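Local coordinates for protein beta-1,4-mannanase (PDB 2BVY) that is an endo-acting mannanase of glycoside hydrolase family 26 that probably hydrolyses internal beta-1,4 linkages of mannan chains, at residues A[390-395]-A[428-433]; A[375-380]-A[445-450]; A[36-41]-A[76-81]; A[248-253]-A[284-289]. One frame throughout, in Å; residues are numbered along the deposited sequence.

Contact 1 of 4, residues A[390-395]-A[428-433]; sequences PTTVRV and WWTAPW
Arg394 lays its aliphatic chain against the indole of Trp428. Arg394 CD stands over one face, 3.9 Å from the centroid of the six-membered ring of Trp428 and offset toward the rim, a CH-pi contact. Nearer the backbones, Arg394 CB lies 3.7 Å from Trp428 CG. The guanidinium meets the indole obliquely, its plane 78° from that of the ring, while Arg394 NE is hydrogen-bonded to Ser379 OG on strand 374-379. Thr430 continues this face: with its OG1 lodged between backbone N and carbonyl carbon (chi1 77°), its methyl is left beside the N, and Thr430 CG2 comes 3.8 Å from Arg394 CB. One step on, the methyl Thr392 CG2 rests 3.8 Å from Thr430 CB.

The other face carries the buried apolar groups. Trp433 holds CG opposite its backbone N (chi1 172°), which carries its benzo portion obliquely across Val393; Val393 CG2 is 3.7 Å from Trp433 CB and equally near CE3 of that ring. Beyond these, Trp433 reaches Val409 and Leu419, and Val395 packs on Leu421 and Ile377. The indole of Trp429 turns away from strand 391-395 and meets the ring of Tyr423.

Between the two faces, six backbone hydrogen bonds couple Thr391 with Trp433, Val393 with Ala431 and Val395 with Trp429; the one from Ala431 N to Val393 O is weak, at 3.2 Å. This antiparallel ladder, with Thr392, Arg394 and Thr430 on one face and Val393, Ala431, Val395 and two of the tryptophans on the other, is that of neighbouring strands in an immunoglobulin-like beta sandwich.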
loop_
_atom_site.group_PDB
_atom_site.type_symbol
_atom_site.label_atom_id
_atom_site.label_comp_id
_atom_site.label_asym_id
_atom_site.label_seq_id
_atom_site.Cartn_x
_atom_site.Cartn_y
_atom_site.Cartn_z
ATOM N N PRO A 390 33.218 -4.760 2.829
ATOM C CA PRO A 390 33.036 -3.305 2.911
ATOM C C PRO A 390 31.601 -2.887 2.572
ATOM O O PRO A 390 31.032 -3.331 1.571
ATOM C CB PRO A 390 34.035 -2.771 1.882
ATOM C CG PRO A 390 35.081 -3.843 1.829
ATOM C CD PRO A 390 34.253 -5.091 1.837
ATOM N N THR A 391 31.022 -2.030 3.407
ATOM C CA THR A 391 29.659 -1.555 3.183
ATOM C C THR A 391 29.583 -0.064 3.420
ATOM O O THR A 391 30.569 0.572 3.784
ATOM C CB THR A 391 28.640 -2.201 4.147
ATOM O OG1 THR A 391 29.161 -3.435 4.660
ATOM C CG2 THR A 391 27.327 -2.470 3.413
ATOM N N THR A 392 28.393 0.487 3.218
ATOM C CA THR A 392 28.165 1.904 3.424
ATOM C C THR A 392 27.024 2.038 4.417
ATOM O O THR A 392 25.995 1.372 4.281
ATOM C CB THR A 392 27.746 2.611 2.118
ATOM O OG1 THR A 392 28.647 2.253 1.065
ATOM C CG2 THR A 392 27.768 4.120 2.305
ATOM N N VAL A 393 27.210 2.883 5.422
ATOM C CA VAL A 393 26.168 3.113 6.405
ATOM C C VAL A 393 25.431 4.356 5.938
ATOM O O VAL A 393 26.054 5.392 5.704
ATOM C CB VAL A 393 26.745 3.385 7.821
ATOM C CG1 VAL A 393 25.625 3.754 8.776
ATOM C CG2 VAL A 393 27.470 2.160 8.340
ATOM N N ARG A 394 24.115 4.250 5.764
ATOM C CA ARG A 394 23.331 5.407 5.349
ATOM C C ARG A 394 22.206 5.681 6.322
ATOM O O ARG A 394 21.460 4.785 6.710
ATOM C CB ARG A 394 22.777 5.249 3.927
ATOM C CG ARG A 394 22.795 3.850 3.397
ATOM C CD ARG A 394 22.771 3.837 1.878
ATOM N NE ARG A 394 23.544 2.702 1.386
ATOM C CZ ARG A 394 24.017 2.596 0.153
ATOM N NH1 ARG A 394 23.792 3.559 -0.725
ATOM N NH2 ARG A 394 24.738 1.542 -0.190
ATOM N N VAL A 395 22.112 6.941 6.722
ATOM C CA VAL A 395 21.113 7.385 7.667
ATOM C C VAL A 395 20.205 8.423 7.035
ATOM O O VAL A 395 20.663 9.322 6.324
ATOM C CB VAL A 395 21.778 7.999 8.906
ATOM C CG1 VAL A 395 20.717 8.505 9.873
ATOM C CG2 VAL A 395 22.670 6.963 9.574
ATOM N N TRP A 428 20.453 10.448 1.753
ATOM C CA TRP A 428 21.110 9.984 2.974
ATOM C C TRP A 428 22.397 10.674 3.421
ATOM O O TRP A 428 23.040 11.411 2.675
ATOM C CB TRP A 428 21.446 8.497 2.852
ATOM C CG TRP A 428 20.321 7.594 2.486
ATOM C CD1 TRP A 428 19.208 7.323 3.227
ATOM C CD2 TRP A 428 20.236 6.779 1.312
ATOM N NE1 TRP A 428 18.437 6.380 2.589
ATOM C CE2 TRP A 428 19.043 6.030 1.411
ATOM C CE3 TRP A 428 21.056 6.606 0.185
ATOM C CZ2 TRP A 428 18.643 5.117 0.422
ATOM C CZ3 TRP A 428 20.659 5.698 -0.801
ATOM C CH2 TRP A 428 19.461 4.965 -0.672
ATOM N N TRP A 429 22.756 10.399 4.670
ATOM C CA TRP A 429 23.996 10.868 5.266
ATOM C C TRP A 429 24.746 9.544 5.293
ATOM O O TRP A 429 24.279 8.586 5.905
ATOM C CB TRP A 429 23.782 11.373 6.695
ATOM C CG TRP A 429 23.282 12.773 6.765
ATOM C CD1 TRP A 429 22.016 13.209 6.507
ATOM C CD2 TRP A 429 24.048 13.935 7.102
ATOM N NE1 TRP A 429 21.943 14.572 6.664
ATOM C CE2 TRP A 429 23.177 15.044 7.029
ATOM C CE3 TRP A 429 25.388 14.148 7.459
ATOM C CZ2 TRP A 429 23.602 16.351 7.300
ATOM C CZ3 TRP A 429 25.811 15.448 7.730
ATOM C CH2 TRP A 429 24.919 16.532 7.648
ATOM N N THR A 430 25.890 9.473 4.624
ATOM C CA THR A 430 26.625 8.216 4.565
ATOM C C THR A 430 28.089 8.270 4.972
ATOM O O THR A 430 28.652 9.332 5.234
ATOM C CB THR A 430 26.583 7.638 3.145
ATOM O OG1 THR A 430 27.513 8.353 2.318
ATOM C CG2 THR A 430 25.184 7.776 2.552
ATOM N N ALA A 431 28.694 7.088 5.006
ATOM C CA ALA A 431 30.100 6.920 5.343
ATOM C C ALA A 431 30.457 5.457 5.128
ATOM O O ALA A 431 29.683 4.561 5.483
ATOM C CB ALA A 431 30.360 7.315 6.790
ATOM N N PRO A 432 31.623 5.192 4.516
ATOM C CA PRO A 432 32.028 3.805 4.283
ATOM C C PRO A 432 32.257 3.153 5.635
ATOM O O PRO A 432 32.626 3.821 6.598
ATOM C CB PRO A 432 33.325 3.947 3.489
ATOM C CG PRO A 432 33.165 5.271 2.798
ATOM C CD PRO A 432 32.568 6.126 3.885
ATOM N N TRP A 433 32.036 1.851 5.710
ATOM C CA TRP A 433 32.233 1.136 6.957
ATOM C C TRP A 433 32.707 -0.278 6.666
ATOM O O TRP A 433 32.128 -0.985 5.840
ATOM C CB TRP A 433 30.927 1.119 7.758
ATOM C CG TRP A 433 30.947 0.247 8.985
ATOM C CD1 TRP A 433 31.872 0.260 9.994
ATOM C CD2 TRP A 433 29.982 -0.751 9.339
ATOM N NE1 TRP A 433 31.540 -0.669 10.953
ATOM C CE2 TRP A 433 30.385 -1.305 10.575
ATOM C CE3 TRP A 433 28.811 -1.231 8.731
ATOM C CZ2 TRP A 433 29.660 -2.317 11.216
ATOM C CZ3 TRP A 433 28.088 -2.238 9.369
ATOM C CH2 TRP A 433 28.517 -2.769 10.597
#

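Contact 2 of 4, residues A[375-380]-A[445-450]; sequences VHIASP and YTVTAT
Ile377 makes the largest single share of this contact, through the end of its side chain. CG1 stands opposite the carbonyl carbon (chi1 -63°) and the chain then runs out nearly straight, so the terminal methyl crosses to the other strand. There Ile377 CD1 lies 3.7 Å from Ala449 CB and 4.0 Å from Val447 CG1, between two side chains that both point toward it. The same methyl comes 3.3 Å from Val447 O, an apolar group set against the backbone of strand 446-450. Ile377 CG1 adds a second touch on the alanine methyl, 3.8 Å from Ala449 CB. Farther along, the ring of Pro380 meets the other branch of the valine, with Pro380 CG 4.2 Å from Val447 CG2.

No hydrogen bond joins the segments: their short strand axes pass 7.9 Å apart at 132°, the relation of strands facing each other across the hydrophobic interior of an immunoglobulin-like beta sandwich. Val395 and Val407, from strands 391-398 and 402-410, also pack on Ala449, and Val464 covers Pro380.

Just before Pro380 the strand is irregular. Ala378 and Ser379 both face Arg394 in a classic beta bulge, and a cis peptide bond precedes the proline; Ser379 OG is hydrogen-bonded to Thr392 O, and Asn462 ND2 to Pro380 O. His376 points away from strand 446-450, and its ND1 and NE2 are hydrogen-bonded to Glu195 and Glu202 of helix 190-207 in the catalytic domain. With a carboxylate at each nitrogen, this imidazole is probably doubly protonated.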
loop_
_atom_site.group_PDB
_atom_site.type_symbol
_atom_site.label_atom_id
_atom_site.label_comp_id
_atom_site.label_asym_id
_atom_site.label_seq_id
_atom_site.Cartn_x
_atom_site.Cartn_y
_atom_site.Cartn_z
ATOM N N VAL A 375 14.423 9.841 12.031
ATOM C CA VAL A 375 15.760 9.418 11.697
ATOM C C VAL A 375 15.735 7.901 11.724
ATOM O O VAL A 375 15.191 7.292 12.646
ATOM C CB VAL A 375 16.809 9.936 12.716
ATOM C CG1 VAL A 375 16.461 9.466 14.124
ATOM C CG2 VAL A 375 18.200 9.444 12.323
ATOM N N HIS A 376 16.287 7.290 10.685
ATOM C CA HIS A 376 16.354 5.842 10.618
ATOM C C HIS A 376 17.572 5.446 9.794
ATOM O O HIS A 376 18.025 6.194 8.928
ATOM C CB HIS A 376 15.044 5.252 10.045
ATOM C CG HIS A 376 14.699 5.722 8.665
ATOM N ND1 HIS A 376 14.987 4.988 7.533
ATOM C CD2 HIS A 376 14.053 6.833 8.237
ATOM C CE1 HIS A 376 14.531 5.623 6.469
ATOM N NE2 HIS A 376 13.960 6.745 6.869
ATOM N N ILE A 377 18.124 4.279 10.096
ATOM C CA ILE A 377 19.304 3.789 9.398
ATOM C C ILE A 377 18.873 2.850 8.274
ATOM O O ILE A 377 18.389 1.748 8.527
ATOM C CB ILE A 377 20.249 3.067 10.406
ATOM C CG1 ILE A 377 20.728 4.077 11.460
ATOM C CG2 ILE A 377 21.448 2.458 9.686
ATOM C CD1 ILE A 377 21.347 3.445 12.697
ATOM N N ALA A 378 19.039 3.306 7.035
ATOM C CA ALA A 378 18.659 2.518 5.868
ATOM C C ALA A 378 19.576 1.304 5.656
ATOM O O ALA A 378 19.149 0.283 5.112
ATOM C CB ALA A 378 18.643 3.404 4.621
ATOM N N SER A 379 20.835 1.414 6.066
ATOM C CA SER A 379 21.757 0.282 5.948
ATOM C C SER A 379 22.924 0.447 6.910
ATOM O O SER A 379 23.552 1.507 6.961
ATOM C CB SER A 379 22.272 0.119 4.509
ATOM O OG SER A 379 23.038 1.231 4.089
ATOM N N PRO A 380 23.208 -0.591 7.714
ATOM C CA PRO A 380 22.481 -1.866 7.735
ATOM C C PRO A 380 21.147 -1.764 8.475
ATOM O O PRO A 380 21.060 -1.178 9.557
ATOM C CB PRO A 380 23.456 -2.799 8.435
ATOM C CG PRO A 380 24.088 -1.890 9.451
ATOM C CD PRO A 380 24.328 -0.610 8.674
ATOM N N TYR A 445 27.254 -5.482 16.383
ATOM C CA TYR A 445 25.896 -5.817 16.794
ATOM C C TYR A 445 24.973 -4.611 16.924
ATOM O O TYR A 445 23.843 -4.640 16.442
ATOM C CB TYR A 445 25.910 -6.590 18.112
ATOM C CG TYR A 445 25.753 -8.076 17.918
ATOM C CD1 TYR A 445 26.682 -8.797 17.170
ATOM C CD2 TYR A 445 24.659 -8.758 18.449
ATOM C CE1 TYR A 445 26.530 -10.159 16.952
ATOM C CE2 TYR A 445 24.495 -10.123 18.237
ATOM C CZ TYR A 445 25.438 -10.817 17.486
ATOM O OH TYR A 445 25.300 -12.168 17.262
ATOM N N THR A 446 25.447 -3.556 17.576
ATOM C CA THR A 446 24.641 -2.356 17.747
ATOM C C THR A 446 25.150 -1.199 16.898
ATOM O O THR A 446 26.338 -0.878 16.918
ATOM C CB THR A 446 24.603 -1.923 19.235
ATOM O OG1 THR A 446 23.314 -2.225 19.776
ATOM C CG2 THR A 446 24.874 -0.428 19.389
ATOM N N VAL A 447 24.241 -0.579 16.151
ATOM C CA VAL A 447 24.576 0.561 15.303
ATOM C C VAL A 447 23.644 1.717 15.659
ATOM O O VAL A 447 22.461 1.708 15.309
ATOM C CB VAL A 447 24.407 0.230 13.801
ATOM C CG1 VAL A 447 24.811 1.427 12.962
ATOM C CG2 VAL A 447 25.251 -0.976 13.431
ATOM N N THR A 448 24.178 2.708 16.361
ATOM C CA THR A 448 23.381 3.854 16.772
ATOM C C THR A 448 23.787 5.103 16.022
ATOM O O THR A 448 24.969 5.430 15.940
ATOM C CB THR A 448 23.533 4.135 18.279
ATOM O OG1 THR A 448 23.216 2.950 19.021
ATOM C CG2 THR A 448 22.602 5.270 18.708
ATOM N N ALA A 449 22.799 5.802 15.478
ATOM C CA ALA A 449 23.048 7.029 14.742
ATOM C C ALA A 449 22.481 8.207 15.524
ATOM O O ALA A 449 21.363 8.145 16.036
ATOM C CB ALA A 449 22.405 6.955 13.367
ATOM N N THR A 450 23.268 9.272 15.620
ATOM C CA THR A 450 22.862 10.480 16.329
ATOM C C THR A 450 22.977 11.666 15.383
ATOM O O THR A 450 24.044 11.931 14.833
ATOM C CB THR A 450 23.749 10.736 17.562
ATOM O OG1 THR A 450 23.612 9.649 18.488
ATOM C CG2 THR A 450 23.348 12.044 18.235
#

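Contact 3 of 4, residues A[36-41]-A[76-81]; sequences HQHTTS and GNERPG
His38 donates from NE2 to Glu78 OE1 at 2.6 Å, a His-carboxylate hydrogen bond between two loops of the TIM barrel: one leaving strand 32-37 through a type II turn from His36 to Thr39, the other leading to helix 87-104. The bond is somewhat bent, at 148°. Imidazole and carboxylate planes stand 71° apart, and OE1 is met from above the carboxylate plane.

This is the tight part. The far nitrogen of the ring is held as well, His38 ND1 lying 2.7 Å from Ser41 OG in a hydrogen bond, so both nitrogens fix the ring's rotation. Arg79 O sits obliquely to the ring, 3.4 Å from His38 CE1, and Phe42 meets it edge-to-face. A leucine in place of His38 would probably leave Glu78 without its buried donor and free Ser41 OG and the carboxylate to turn.

Elsewhere the packing is looser: Ser41 CB and Pro80 CD, both in buried residues, are 4.2 Å apart, and on the solvent side the exposed Arg79 carries its guanidinium away. One water bridges the two segments beside the carboxylate, donating to Glu78 OE1 and to Gln37 OE1, 2.8 Å from each. The side chain of His38 is about 10 Å from that of Glu282, the predicted nucleophile. Glu78 OE2 is hydrogen-bonded to O1 of a glycerol, probably from the crystallisation liquor.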
loop_
_atom_site.group_PDB
_atom_site.type_symbol
_atom_site.label_atom_id
_atom_site.label_comp_id
_atom_site.label_asym_id
_atom_site.label_seq_id
_atom_site.Cartn_x
_atom_site.Cartn_y
_atom_site.Cartn_z
ATOM N N HIS A 36 -13.047 -2.344 -6.273
ATOM C CA HIS A 36 -12.844 -3.518 -7.114
ATOM C C HIS A 36 -11.599 -3.321 -7.975
ATOM O O HIS A 36 -11.429 -2.275 -8.597
ATOM C CB HIS A 36 -14.065 -3.727 -8.020
ATOM C CG HIS A 36 -13.995 -4.968 -8.857
ATOM N ND1 HIS A 36 -14.497 -5.029 -10.138
ATOM C CD2 HIS A 36 -13.516 -6.207 -8.581
ATOM C CE1 HIS A 36 -14.331 -6.252 -10.616
ATOM N NE2 HIS A 36 -13.739 -6.986 -9.690
ATOM N N GLN A 37 -10.737 -4.331 -8.005
ATOM C CA GLN A 37 -9.498 -4.286 -8.784
ATOM C C GLN A 37 -9.762 -4.434 -10.291
ATOM O O GLN A 37 -10.556 -5.282 -10.707
ATOM C CB GLN A 37 -8.569 -5.410 -8.318
ATOM C CG GLN A 37 -7.197 -5.424 -8.976
ATOM C CD GLN A 37 -6.253 -4.386 -8.401
ATOM O OE1 GLN A 37 -5.107 -4.255 -8.845
ATOM N NE2 GLN A 37 -6.720 -3.646 -7.408
ATOM N N HIS A 38 -9.095 -3.611 -11.101
ATOM C CA HIS A 38 -9.239 -3.675 -12.557
ATOM C C HIS A 38 -10.708 -3.679 -12.970
ATOM O O HIS A 38 -11.093 -4.353 -13.934
ATOM C CB HIS A 38 -8.586 -4.954 -13.081
ATOM C CG HIS A 38 -7.091 -4.916 -13.093
ATOM N ND1 HIS A 38 -6.377 -4.069 -13.911
ATOM C CD2 HIS A 38 -6.175 -5.644 -12.413
ATOM C CE1 HIS A 38 -5.083 -4.277 -13.737
ATOM N NE2 HIS A 38 -4.934 -5.229 -12.833
ATOM N N THR A 39 -11.523 -2.919 -12.253
ATOM C CA THR A 39 -12.950 -2.908 -12.523
ATOM C C THR A 39 -13.328 -2.510 -13.957
ATOM O O THR A 39 -14.328 -3.000 -14.493
ATOM C CB THR A 39 -13.695 -2.034 -11.457
ATOM O OG1 THR A 39 -15.041 -2.505 -11.315
ATOM C CG2 THR A 39 -13.697 -0.563 -11.840
ATOM N N THR A 40 -12.530 -1.657 -14.599
ATOM C CA THR A 40 -12.837 -1.258 -15.971
ATOM C C THR A 40 -11.848 -1.811 -16.991
ATOM O O THR A 40 -11.890 -1.435 -18.163
ATOM C CB THR A 40 -12.890 0.284 -16.141
ATOM O OG1 THR A 40 -11.617 0.854 -15.808
ATOM C CG2 THR A 40 -13.976 0.890 -15.249
ATOM N N SER A 41 -10.963 -2.701 -16.560
ATOM C CA SER A 41 -9.988 -3.272 -17.487
ATOM C C SER A 41 -10.161 -4.780 -17.686
ATOM O O SER A 41 -9.724 -5.333 -18.698
ATOM C CB SER A 41 -8.566 -2.958 -17.018
ATOM O OG SER A 41 -8.338 -3.429 -15.710
ATOM N N GLY A 76 3.383 -4.279 -18.216
ATOM C CA GLY A 76 2.743 -4.834 -19.396
ATOM C C GLY A 76 2.222 -6.245 -19.167
ATOM O O GLY A 76 2.016 -6.998 -20.121
ATOM N N ASN A 77 2.008 -6.607 -17.902
ATOM C CA ASN A 77 1.510 -7.933 -17.556
ATOM C C ASN A 77 0.006 -7.975 -17.318
ATOM O O ASN A 77 -0.586 -9.047 -17.289
ATOM C CB ASN A 77 2.254 -8.476 -16.334
ATOM C CG ASN A 77 3.683 -8.860 -16.658
ATOM O OD1 ASN A 77 3.940 -9.533 -17.656
ATOM N ND2 ASN A 77 4.621 -8.440 -15.819
ATOM N N GLU A 78 -0.612 -6.818 -17.138
ATOM C CA GLU A 78 -2.061 -6.766 -16.951
ATOM C C GLU A 78 -2.597 -5.577 -17.739
ATOM O O GLU A 78 -1.969 -4.519 -17.773
ATOM C CB GLU A 78 -2.435 -6.625 -15.464
ATOM C CG GLU A 78 -1.921 -7.765 -14.578
ATOM C CD GLU A 78 -2.603 -7.836 -13.209
ATOM O OE1 GLU A 78 -2.874 -6.777 -12.597
ATOM O OE2 GLU A 78 -2.852 -8.967 -12.737
ATOM N N ARG A 79 -3.743 -5.763 -18.391
ATOM C CA ARG A 79 -4.356 -4.699 -19.175
ATOM C C ARG A 79 -4.687 -3.509 -18.285
ATOM O O ARG A 79 -4.943 -3.670 -17.093
ATOM C CB ARG A 79 -5.625 -5.207 -19.869
ATOM C CG ARG A 79 -5.375 -5.714 -21.280
ATOM C CD ARG A 79 -5.536 -7.220 -21.402
ATOM N NE ARG A 79 -4.993 -7.743 -22.660
ATOM C CZ ARG A 79 -5.303 -7.285 -23.872
ATOM N NH1 ARG A 79 -6.161 -6.278 -24.012
ATOM N NH2 ARG A 79 -4.757 -7.837 -24.949
ATOM N N PRO A 80 -4.721 -2.298 -18.860
ATOM C CA PRO A 80 -4.477 -1.969 -20.266
ATOM C C PRO A 80 -3.015 -2.078 -20.705
ATOM O O PRO A 80 -2.676 -1.744 -21.838
ATOM C CB PRO A 80 -5.003 -0.546 -20.369
ATOM C CG PRO A 80 -4.588 0.019 -19.065
ATOM C CD PRO A 80 -4.981 -1.074 -18.087
ATOM N N GLY A 81 -2.151 -2.529 -19.803
ATOM C CA GLY A 81 -0.756 -2.683 -20.158
ATOM C C GLY A 81 -0.620 -3.808 -21.166
ATOM O O GLY A 81 -1.363 -4.789 -21.107
HETATM O O HOH W 1 -3.953 -6.488 -10.032
#

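Contact 4 of 4, residues A[248-253]-A[284-289]; sequences YDSTGS and GVSGGV
Tyr248 lies along the Gly284 backbone, its ring carbon CD2 3.3 Å from Gly284 O and CE2 3.8 Å from Gly284 CA. A beta carbon on Gly284 would clash with that ring. A smaller contact is that of Ser250 CB, 3.9 Å from Ser286 CB.

Two backbone hydrogen bonds join the strand ends: Asp249 N to Gly284 O, 3.1 Å, and Ser286 N to Asp249 O, 3.0 Å. The latter donor stands above the carbonyl plane.

Polar side chains shape the loop after strand 242-249. Asp249 OD1 is gripped by both Thr251 N, in an Asx turn, and Thr251 OG1 at 2.7 Å, while Asp249 OD2 accepts from Gly252 N through its syn lone pair and from Trp299 NE1. Thr251 OG1 in turn receives Ser253 N in an ST turn, and Ser253 N-caps helix 254-274.

The phenol reaches beyond the contact, Tyr248 OH being hydrogen-bonded to Glu282 OE1. A phenylalanine in place of Tyr248 would probably leave that carboxylate without this partner and freer to turn. Glu282 is the predicted nucleophile and Glu175, about 5 Å from the tyrosine side chain, the predicted proton donor, a setting typical of the active site of a clan GH-A TIM barrel.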
loop_
_atom_site.group_PDB
_atom_site.type_symbol
_atom_site.label_atom_id
_atom_site.label_comp_id
_atom_site.label_asym_id
_atom_site.label_seq_id
_atom_site.Cartn_x
_atom_site.Cartn_y
_atom_site.Cartn_z
ATOM N N TYR A 248 -9.088 -13.150 3.012
ATOM C CA TYR A 248 -9.968 -13.923 2.154
ATOM C C TYR A 248 -10.421 -15.130 2.958
ATOM O O TYR A 248 -9.721 -15.573 3.866
ATOM C CB TYR A 248 -9.245 -14.383 0.881
ATOM C CG TYR A 248 -8.890 -13.253 -0.061
ATOM C CD1 TYR A 248 -7.785 -12.434 0.184
ATOM C CD2 TYR A 248 -9.678 -12.984 -1.186
ATOM C CE1 TYR A 248 -7.471 -11.377 -0.667
ATOM C CE2 TYR A 248 -9.376 -11.927 -2.042
ATOM C CZ TYR A 248 -8.268 -11.126 -1.775
ATOM O OH TYR A 248 -7.956 -10.076 -2.606
ATOM N N ASP A 249 -11.591 -15.653 2.626
ATOM C CA ASP A 249 -12.141 -16.797 3.334
ATOM C C ASP A 249 -13.134 -17.483 2.418
ATOM O O ASP A 249 -13.739 -16.838 1.555
ATOM C CB ASP A 249 -12.857 -16.325 4.603
ATOM C CG ASP A 249 -13.824 -17.360 5.153
ATOM O OD1 ASP A 249 -13.368 -18.387 5.707
ATOM O OD2 ASP A 249 -15.047 -17.144 5.025
ATOM N N SER A 250 -13.305 -18.786 2.605
ATOM C CA SER A 250 -14.247 -19.535 1.788
ATOM C C SER A 250 -15.187 -20.368 2.657
ATOM O O SER A 250 -15.944 -21.190 2.142
ATOM C CB SER A 250 -13.496 -20.437 0.801
ATOM O OG SER A 250 -12.636 -21.323 1.493
ATOM N N THR A 251 -15.152 -20.142 3.970
ATOM C CA THR A 251 -16.013 -20.888 4.889
ATOM C C THR A 251 -17.264 -20.116 5.295
ATOM O O THR A 251 -18.349 -20.686 5.383
ATOM C CB THR A 251 -15.260 -21.290 6.191
ATOM O OG1 THR A 251 -15.018 -20.125 6.993
ATOM C CG2 THR A 251 -13.930 -21.963 5.858
ATOM N N GLY A 252 -17.109 -18.821 5.550
ATOM C CA GLY A 252 -18.235 -18.005 5.969
ATOM C C GLY A 252 -18.652 -18.328 7.392
ATOM O O GLY A 252 -19.686 -17.863 7.865
ATOM N N SER A 253 -17.831 -19.112 8.083
ATOM C CA SER A 253 -18.115 -19.528 9.453
ATOM C C SER A 253 -18.065 -18.399 10.472
ATOM O O SER A 253 -17.469 -17.347 10.227
ATOM C CB SER A 253 -17.138 -20.624 9.883
ATOM O OG SER A 253 -15.819 -20.117 10.007
ATOM N N GLY A 284 -12.388 -10.898 0.172
ATOM C CA GLY A 284 -13.031 -11.670 -0.869
ATOM C C GLY A 284 -13.068 -13.138 -0.523
ATOM O O GLY A 284 -12.482 -13.572 0.475
ATOM N N VAL A 285 -13.782 -13.900 -1.341
ATOM C CA VAL A 285 -13.892 -15.339 -1.159
ATOM C C VAL A 285 -12.564 -15.920 -1.649
ATOM O O VAL A 285 -12.075 -15.539 -2.714
ATOM C CB VAL A 285 -15.072 -15.902 -1.992
ATOM C CG1 VAL A 285 -15.108 -17.415 -1.908
ATOM C CG2 VAL A 285 -16.392 -15.324 -1.474
ATOM N N SER A 286 -11.969 -16.812 -0.862
ATOM C CA SER A 286 -10.695 -17.419 -1.235
ATOM C C SER A 286 -10.838 -18.135 -2.566
ATOM O O SER A 286 -11.813 -18.851 -2.784
ATOM C CB SER A 286 -10.243 -18.426 -0.174
ATOM O OG SER A 286 -10.139 -17.809 1.093
ATOM N N GLY A 287 -9.868 -17.939 -3.452
ATOM C CA GLY A 287 -9.929 -18.587 -4.747
ATOM C C GLY A 287 -10.964 -17.944 -5.645
ATOM O O GLY A 287 -11.163 -18.357 -6.790
ATOM N N GLY A 288 -11.643 -16.929 -5.124
ATOM C CA GLY A 288 -12.638 -16.252 -5.927
ATOM C C GLY A 288 -14.037 -16.833 -5.866
ATOM O O GLY A 288 -14.323 -17.791 -5.146
ATOM N N VAL A 289 -14.907 -16.250 -6.677
ATOM C CA VAL A 289 -16.307 -16.621 -6.732
ATOM C C VAL A 289 -16.668 -17.432 -7.982
ATOM O O VAL A 289 -17.815 -17.846 -8.161
ATOM C CB VAL A 289 -17.137 -15.311 -6.627
ATOM C CG1 VAL A 289 -18.233 -15.258 -7.663
ATOM C CG2 VAL A 289 -17.680 -15.172 -5.218
#

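Overall arrangement
The four contacts fall into two domains. Contacts 3 and 4 come first along the chain, one after the other, and both reach the curled parallel sheet of the catalytic TIM barrel, at loops that follow its strands; their centres are 22 Å apart and their nearest atoms about 7 Å, with the predicted catalytic glutamates close to contact 4. Contacts 1 and 2 lie in the later immunoglobulin-like domain, contact 1 falling within the chain between the two segments of contact 2. Their centres are 10 Å apart, and strands 391-398 and 374-379 are neighbours. Some 40 to 47 Å separates the centres of the two groups, so the sandwich stands well away from the active site.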